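Beta-lactamase (Mycobacterium tuberculosis, PDB 4WHI) is probably a penicillin-binding, beta-lactamase-like hydrolase, of which this C-terminal beta domain of unknown function (DUF3471) is the crystallised part. Local coordinates at residues G31-T36 against L42-G47; T64-T69 against G75-A80; E90-D93 against T99-R102. All coordinates share one frame; numbering follows the deposited sequence.

How the interactions relate
The three contacts follow one another along the chain: interaction 1 closes before interaction 2 opens, and interaction 2 before interaction 3. All belong to one antiparallel meander, in which strands lie beside each other in chain order. Interactions 1 and 2 lie in two of its hairpins, 33-38/41-46 and 62-66/77-83, their centres about 14 Å apart, and they meet where L44 CD2 lies 3.8 Å from F65 CE1. Interaction 3, with its centre about 11 Å from that of interaction 1 and 14 Å from that of interaction 2, spans the loop before the last strand. There F100 packs on A33 and Y92 on L46, while E90 OE2 reaches K79 N. Apolar packing thus joins interaction 1 to both others, and a probable hydrogen bond helps tie interaction 3 to interaction 2.

Interaction 1 of 3, residues G31-T36 against L42-G47; sequences GPATVT and LRLSLG
The guanidinium of R43 meets T36 at its edge: T36 OG1 and CB both lie near its plane, and neither face is used in this contact. NE donates to OG1 at 2.8 Å, and NH2 reaches the same oxygen by a longer, more bent bond of 3.2 Å. Bends at chi2 and chi3 (96° and 57°) carry the arginine across to the neighbouring strand, bringing this edge to T36. The backbones form an antiparallel hairpin in which T34/S45 and T36/R43 are hydrogen-bonded pairs. T34 N to S45 O is 3.0 Å and nearly straight, and S45 N returns a bond to T34 O. Above this polar face one water joins T34 O, T36 OG1 and S45 OG; S45 OG also bonds T52 OG1 on the next strand. The opposite face is apolar. A33 CB touches both L46 CD2 at 3.8 Å and L44 CD1 at 3.9 Å, and V35 CG1 meets L42 CD2 at 4.0 Å. L87 of strand 86-89 touches A33 and V35. The alternation makes the hairpin amphipathic: threonine, serine and arginine form a hydrated outer face tied by hydrogen bonds, whereas the leucines, valine and alanine are committed to the interior.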
loop_
_atom_site.group_PDB
_atom_site.type_symbol
_atom_site.label_atom_id
_atom_site.label_comp_id
_atom_site.label_asym_id
_atom_site.label_seq_id
_atom_site.Cartn_x
_atom_site.Cartn_y
_atom_site.Cartn_z
ATOM N N GLY A 31 12.053 8.934 -0.528
ATOM C CA GLY A 31 12.389 8.477 0.814
ATOM C C GLY A 31 11.793 7.101 1.047
ATOM O O GLY A 31 11.076 6.574 0.193
ATOM N N PRO A 32 12.080 6.502 2.206
ATOM C CA PRO A 32 11.646 5.121 2.416
ATOM C C PRO A 32 10.148 4.964 2.623
ATOM O O PRO A 32 9.499 5.866 3.144
ATOM C CB PRO A 32 12.396 4.709 3.680
ATOM C CG PRO A 32 12.631 5.985 4.411
ATOM C CD PRO A 32 12.861 7.017 3.343
ATOM N N ALA A 33 9.619 3.815 2.210
ATOM C CA ALA A 33 8.263 3.417 2.549
ATOM C C ALA A 33 8.401 2.386 3.652
ATOM O O ALA A 33 9.025 1.348 3.457
ATOM C CB ALA A 33 7.570 2.816 1.349
ATOM N N THR A 34 7.841 2.683 4.818
ATOM C CA THR A 34 7.991 1.823 5.981
ATOM C C THR A 34 6.704 1.053 6.211
ATOM O O THR A 34 5.648 1.646 6.402
ATOM C CB THR A 34 8.371 2.643 7.228
ATOM O OG1 THR A 34 9.598 3.334 6.972
ATOM C CG2 THR A 34 8.561 1.739 8.436
ATOM N N VAL A 35 6.805 -0.275 6.179
ATOM C CA VAL A 35 5.657 -1.153 6.354
ATOM C C VAL A 35 5.791 -1.838 7.714
ATOM O O VAL A 35 6.805 -2.482 8.003
ATOM C CB VAL A 35 5.546 -2.182 5.211
ATOM C CG1 VAL A 35 4.334 -3.076 5.416
ATOM C CG2 VAL A 35 5.462 -1.476 3.862
ATOM N N THR A 36 4.776 -1.655 8.552
ATOM C CA THR A 36 4.770 -2.190 9.905
ATOM C C THR A 36 3.469 -2.948 10.150
ATOM O O THR A 36 2.489 -2.791 9.418
ATOM C CB THR A 36 4.923 -1.080 10.975
ATOM O OG1 THR A 36 3.856 -0.132 10.845
ATOM C CG2 THR A 36 6.283 -0.371 10.870
ATOM N N LEU A 42 -1.570 -4.368 8.552
ATOM C CA LEU A 42 -0.399 -3.783 7.907
ATOM C C LEU A 42 -0.648 -2.286 7.713
ATOM O O LEU A 42 -1.758 -1.867 7.358
ATOM C CB LEU A 42 -0.099 -4.419 6.547
ATOM C CG LEU A 42 0.580 -5.781 6.467
ATOM C CD1 LEU A 42 0.758 -6.160 5.003
ATOM C CD2 LEU A 42 1.922 -5.788 7.175
ATOM N N ARG A 43 0.386 -1.496 7.964
ATOM C CA ARG A 43 0.350 -0.051 7.749
ATOM C C ARG A 43 1.525 0.373 6.877
ATOM O O ARG A 43 2.597 -0.227 6.935
ATOM C CB ARG A 43 0.432 0.707 9.073
ATOM C CG ARG A 43 -0.569 0.260 10.136
ATOM C CD ARG A 43 0.033 -0.739 11.120
ATOM N NE ARG A 43 1.206 -0.161 11.758
ATOM C CZ ARG A 43 1.178 0.674 12.797
ATOM N NH1 ARG A 43 0.029 0.998 13.383
ATOM N NH2 ARG A 43 2.309 1.172 13.261
ATOM N N LEU A 44 1.296 1.414 6.079
ATOM C CA LEU A 44 2.299 2.019 5.217
ATOM C C LEU A 44 2.559 3.449 5.697
ATOM O O LEU A 44 1.625 4.254 5.763
ATOM C CB LEU A 44 1.776 2.047 3.779
ATOM C CG LEU A 44 2.546 2.844 2.730
ATOM C CD1 LEU A 44 3.915 2.227 2.514
ATOM C CD2 LEU A 44 1.770 2.873 1.421
ATOM N N SER A 45 3.809 3.751 6.047
ATOM C CA SER A 45 4.210 5.105 6.454
ATOM C C SER A 45 5.144 5.730 5.418
ATOM O O SER A 45 6.115 5.105 4.992
ATOM C CB SER A 45 4.909 5.083 7.810
ATOM O OG SER A 45 4.068 4.562 8.818
ATOM N N LEU A 46 4.846 6.969 5.029
ATOM C CA LEU A 46 5.613 7.687 4.015
ATOM C C LEU A 46 5.967 9.094 4.489
ATOM O O LEU A 46 5.175 9.748 5.151
ATOM C CB LEU A 46 4.794 7.809 2.741
ATOM C CG LEU A 46 4.425 6.515 2.027
ATOM C CD1 LEU A 46 3.176 6.725 1.183
ATOM C CD2 LEU A 46 5.601 6.040 1.194
ATOM N N GLY A 47 7.159 9.552 4.128
ATOM C CA GLY A 47 7.566 10.928 4.366
ATOM C C GLY A 47 8.187 11.153 5.731
ATOM O O GLY A 47 8.053 10.315 6.623
HETATM O O HOH W 1 9.170 5.724 5.950
HETATM O O HOH W 2 9.522 8.601 2.690
HETATM O O HOH W 3 4.264 1.835 8.951
#

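Interaction 2 of 3, residues T64-T69 against G75-A80; sequences TFTLST and GSISKA
In the antiparallel hairpin of strands 62-66 and 77-83, F65 and S78 form a hydrogen-bonded pair joined by two reciprocal backbone bonds. F65 N donates to S78 O at 3.0 Å, and S78 N to F65 O at 2.9 Å. Their side chains meet as well: S78 CB lies over one face of the F65 ring, 3.9 Å from its centroid and 19° off the normal, which is a CH-pi contact shifted toward the rim. With chi1 at 59°, CG of F65 stands between the backbone N and the carbonyl carbon, bringing the ring in under the serine. A80 CB approaches the ring edge, and F53 and L55 of the adjacent strand 51-59 also pack against F65. The ladder of the hairpin runs on past the regular strands toward its turn: L67 N bonds S76 O, then G75 N reaches L67 O at 2.9 Å from well above the carbonyl plane. Here L67 CD1 comes within 3.1 Å of S76 OG, a hydroxyl that hydrogen-bonds L73 O within the connecting loop. On the other face of the sheet T64 and I77 are diagonal neighbours, and I77 CG2 presses against T64 CB and CG2, 3.5 Å from each and tighter than usual van der Waals contact. K79, also on that face, directs its charge to a cation-pi contact with W58.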
loop_
_atom_site.group_PDB
_atom_site.type_symbol
_atom_site.label_atom_id
_atom_site.label_comp_id
_atom_site.label_asym_id
_atom_site.label_seq_id
_atom_site.Cartn_x
_atom_site.Cartn_y
_atom_site.Cartn_z
ATOM N N THR A 64 -4.332 -2.211 -0.923
ATOM C CA THR A 64 -4.676 -0.838 -1.253
ATOM C C THR A 64 -4.678 0.034 -0.013
ATOM O O THR A 64 -4.782 -0.452 1.122
ATOM C CB THR A 64 -6.053 -0.720 -1.940
ATOM O OG1 THR A 64 -7.063 -1.220 -1.067
ATOM C CG2 THR A 64 -6.096 -1.469 -3.293
ATOM N N PHE A 65 -4.555 1.334 -0.245
ATOM C CA PHE A 65 -4.802 2.315 0.789
ATOM C C PHE A 65 -5.684 3.428 0.227
ATOM O O PHE A 65 -5.848 3.560 -0.997
ATOM C CB PHE A 65 -3.498 2.848 1.386
ATOM C CG PHE A 65 -2.572 3.494 0.391
ATOM C CD1 PHE A 65 -1.725 2.726 -0.401
ATOM C CD2 PHE A 65 -2.506 4.877 0.281
ATOM C CE1 PHE A 65 -0.863 3.320 -1.307
ATOM C CE2 PHE A 65 -1.640 5.476 -0.622
ATOM C CZ PHE A 65 -0.818 4.698 -1.416
ATOM N N THR A 66 -6.283 4.199 1.125
ATOM C CA THR A 66 -7.169 5.293 0.729
ATOM C C THR A 66 -6.483 6.620 1.035
ATOM O O THR A 66 -5.900 6.795 2.106
ATOM C CB THR A 66 -8.542 5.205 1.431
ATOM O OG1 THR A 66 -8.360 5.022 2.840
ATOM C CG2 THR A 66 -9.355 4.028 0.885
ATOM N N LEU A 67 -6.556 7.548 0.085
ATOM C CA LEU A 67 -5.813 8.792 0.180
ATOM C C LEU A 67 -6.395 9.703 1.259
ATOM O O LEU A 67 -7.576 9.619 1.587
ATOM C CB LEU A 67 -5.765 9.491 -1.181
ATOM C CG LEU A 67 -5.106 8.672 -2.305
ATOM C CD1 LEU A 67 -5.010 9.497 -3.581
ATOM C CD2 LEU A 67 -3.731 8.169 -1.890
ATOM N N SER A 68 -5.534 10.550 1.815
ATOM C CA SER A 68 -5.877 11.384 2.958
ATOM C C SER A 68 -6.712 12.594 2.550
ATOM O O SER A 68 -6.832 12.917 1.363
ATOM C CB SER A 68 -4.610 11.854 3.666
ATOM O OG SER A 68 -4.063 12.995 3.034
ATOM N N THR A 69 -7.253 13.282 3.552
ATOM C CA THR A 69 -8.063 14.476 3.329
ATOM C C THR A 69 -7.250 15.666 2.790
ATOM O O THR A 69 -7.833 16.638 2.299
ATOM C CB THR A 69 -8.820 14.884 4.612
ATOM O OG1 THR A 69 -7.890 15.060 5.682
ATOM C CG2 THR A 69 -9.834 13.815 5.001
ATOM N N GLY A 75 -9.930 9.539 -0.148
ATOM C CA GLY A 75 -10.726 8.329 -0.198
ATOM C C GLY A 75 -10.585 7.532 -1.473
ATOM O O GLY A 75 -11.138 6.443 -1.571
ATOM N N SER A 76 -9.860 8.052 -2.462
ATOM C CA SER A 76 -9.583 7.257 -3.648
ATOM C C SER A 76 -8.625 6.119 -3.276
ATOM O O SER A 76 -7.797 6.248 -2.367
ATOM C CB SER A 76 -9.063 8.113 -4.813
ATOM O OG SER A 76 -7.892 8.811 -4.475
ATOM N N ILE A 77 -8.783 5.002 -3.971
ATOM C CA ILE A 77 -8.075 3.765 -3.673
ATOM C C ILE A 77 -6.794 3.727 -4.505
ATOM O O ILE A 77 -6.806 3.991 -5.710
ATOM C CB ILE A 77 -8.990 2.543 -3.940
ATOM C CG1 ILE A 77 -10.166 2.570 -2.955
ATOM C CG2 ILE A 77 -8.231 1.239 -3.786
ATOM C CD1 ILE A 77 -11.211 1.493 -3.169
ATOM N N SER A 78 -5.684 3.410 -3.847
ATOM C CA SER A 78 -4.370 3.402 -4.482
ATOM C C SER A 78 -3.692 2.064 -4.198
ATOM O O SER A 78 -3.760 1.567 -3.077
ATOM C CB SER A 78 -3.536 4.551 -3.927
ATOM O OG SER A 78 -2.320 4.683 -4.625
ATOM N N LYS A 79 -3.070 1.470 -5.214
ATOM C CA LYS A 79 -2.458 0.139 -5.075
ATOM C C LYS A 79 -1.030 0.141 -4.544
ATOM O O LYS A 79 -0.196 0.972 -4.926
ATOM C CB LYS A 79 -2.480 -0.633 -6.403
ATOM C CG LYS A 79 -3.842 -1.179 -6.788
ATOM C CD LYS A 79 -3.729 -2.153 -7.949
ATOM C CE LYS A 79 -4.975 -2.132 -8.820
ATOM N NZ LYS A 79 -6.228 -2.224 -8.025
ATOM N N ALA A 80 -0.774 -0.843 -3.684
ATOM C CA ALA A 80 0.543 -1.146 -3.146
ATOM C C ALA A 80 0.843 -2.607 -3.446
ATOM O O ALA A 80 0.251 -3.505 -2.845
ATOM C CB ALA A 80 0.565 -0.896 -1.650
#

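Interaction 3 of 3, residues E90-D93 against T99-R102; sequences EYYD and TFTR
Y92 and F100 supply the direct apolar contact, and it is a light one: Y92 CB stands at the edge of the F100 ring, near its plane, 4.5 Å from CZ. The small buried surface of 111 Å² agrees with this. Beside the rings, D93 and T99 come together through solvent. A single water donates to D93 OD1 at 2.8 Å and also hydrogen-bonds T99 OG1 at 2.8 Å, whereas D93 OD1 is still 4.1 Å from T99 N. The CA atoms of D93 and T99 are 7.1 Å apart, too far for a paired strand ladder, and the water bridges the two side chains instead.

The next shell holds these groups in place. D93 OD1 also accepts from G98 N, which ties the carboxylate to the chain just before T99. N88 ND2 serves both sides, bonding D93 OD2 and T99 OG1, and fixes the two polar ends relative to each other. A chi1 of -152° swings the D93 carboxylate roughly anti to its own nitrogen, toward this group of donors. The Y92 ring is backed by its neighbour: Y91 CD2 lies 3.6 Å above the plane, over the ring centre. W30 meets the Y92 ring as well, their planes at about 55°. Before it, E90 and Y91 form a short 3-10 segment, and D93 N makes a backbone bond to E90 O.

Farther out, F100 packs on L89 of strand 86-89 and on Y25 of strand 23-25. T99 O accepts from N27 ND2. Strand 99-101 pairs with strand 86-89 through F100 and L87, and its T101-A26 backbone bond brings it to the residue just after strand 23-25, so the first and last strands of the meander come together, consistent with a closed, barrel-like sheet.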
loop_
_atom_site.group_PDB
_atom_site.type_symbol
_atom_site.label_atom_id
_atom_site.label_comp_id
_atom_site.label_asym_id
_atom_site.label_seq_id
_atom_site.Cartn_x
_atom_site.Cartn_y
_atom_site.Cartn_z
ATOM N N GLU A 90 1.636 2.680 -6.933
ATOM C CA GLU A 90 1.194 3.304 -8.177
ATOM C C GLU A 90 1.067 4.828 -8.064
ATOM O O GLU A 90 1.361 5.541 -9.024
ATOM C CB GLU A 90 -0.094 2.668 -8.701
ATOM C CG GLU A 90 -1.297 2.774 -7.785
ATOM C CD GLU A 90 -2.621 2.513 -8.497
ATOM O OE1 GLU A 90 -2.661 2.496 -9.744
ATOM O OE2 GLU A 90 -3.635 2.327 -7.802
ATOM N N TYR A 91 0.675 5.323 -6.888
ATOM C CA TYR A 91 0.549 6.765 -6.666
ATOM C C TYR A 91 1.831 7.524 -7.016
ATOM O O TYR A 91 1.773 8.658 -7.515
ATOM C CB TYR A 91 0.173 7.070 -5.211
ATOM C CG TYR A 91 -0.127 8.533 -4.968
ATOM C CD1 TYR A 91 -1.367 9.071 -5.296
ATOM C CD2 TYR A 91 0.835 9.383 -4.426
ATOM C CE1 TYR A 91 -1.643 10.411 -5.090
ATOM C CE2 TYR A 91 0.568 10.725 -4.214
ATOM C CZ TYR A 91 -0.672 11.237 -4.549
ATOM O OH TYR A 91 -0.949 12.566 -4.336
ATOM N N TYR A 92 2.974 6.895 -6.748
ATOM C CA TYR A 92 4.282 7.533 -6.880
ATOM C C TYR A 92 5.062 7.087 -8.111
ATOM O O TYR A 92 6.256 7.384 -8.223
ATOM C CB TYR A 92 5.126 7.223 -5.648
ATOM C CG TYR A 92 4.633 7.881 -4.395
ATOM C CD1 TYR A 92 4.868 9.231 -4.159
ATOM C CD2 TYR A 92 3.943 7.160 -3.442
ATOM C CE1 TYR A 92 4.419 9.842 -3.002
ATOM C CE2 TYR A 92 3.485 7.759 -2.284
ATOM C CZ TYR A 92 3.729 9.100 -2.067
ATOM O OH TYR A 92 3.274 9.689 -0.913
ATOM N N ASP A 93 4.405 6.395 -9.035
ATOM C CA ASP A 93 5.120 5.723 -10.117
ATOM C C ASP A 93 4.910 6.356 -11.496
ATOM O O ASP A 93 5.215 5.728 -12.512
ATOM C CB ASP A 93 4.717 4.243 -10.156
ATOM C CG ASP A 93 5.814 3.340 -10.718
ATOM O OD1 ASP A 93 7.006 3.696 -10.620
ATOM O OD2 ASP A 93 5.488 2.258 -11.240
ATOM N N THR A 99 9.000 2.468 -7.314
ATOM C CA THR A 99 9.415 1.214 -6.715
ATOM C C THR A 99 10.345 1.488 -5.541
ATOM O O THR A 99 11.275 2.293 -5.627
ATOM C CB THR A 99 10.071 0.277 -7.741
ATOM O OG1 THR A 99 9.144 0.049 -8.807
ATOM C CG2 THR A 99 10.438 -1.059 -7.099
ATOM N N PHE A 100 10.052 0.811 -4.437
ATOM C CA PHE A 100 10.773 0.955 -3.191
ATOM C C PHE A 100 11.346 -0.423 -2.876
ATOM O O PHE A 100 10.649 -1.429 -3.042
ATOM C CB PHE A 100 9.818 1.409 -2.084
ATOM C CG PHE A 100 9.153 2.739 -2.345
ATOM C CD1 PHE A 100 8.175 2.868 -3.324
ATOM C CD2 PHE A 100 9.483 3.852 -1.589
ATOM C CE1 PHE A 100 7.558 4.087 -3.560
ATOM C CE2 PHE A 100 8.866 5.072 -1.816
ATOM C CZ PHE A 100 7.912 5.193 -2.807
ATOM N N THR A 101 12.601 -0.475 -2.431
ATOM C CA THR A 101 13.324 -1.750 -2.284
ATOM C C THR A 101 13.917 -1.938 -0.892
ATOM O O THR A 101 14.680 -1.097 -0.417
ATOM C CB THR A 101 14.448 -1.854 -3.332
ATOM O OG1 THR A 101 13.899 -1.631 -4.631
ATOM C CG2 THR A 101 15.107 -3.231 -3.309
ATOM N N ARG A 102 13.579 -3.047 -0.238
ATOM C CA ARG A 102 14.073 -3.307 1.121
ATOM C C ARG A 102 15.361 -4.111 1.074
ATOM O O ARG A 102 15.745 -4.610 0.017
ATOM C CB ARG A 102 13.025 -4.017 1.990
ATOM C CG ARG A 102 12.682 -5.425 1.556
ATOM C CD ARG A 102 11.749 -6.118 2.537
ATOM N NE ARG A 102 11.244 -7.352 1.949
ATOM C CZ ARG A 102 10.246 -8.085 2.437
ATOM N NH1 ARG A 102 9.624 -7.736 3.558
ATOM N NH2 ARG A 102 9.874 -9.188 1.796
ATOM O OXT ARG A 102 16.038 -4.261 2.095
HETATM O O HOH W 4 9.056 1.785 -11.048
#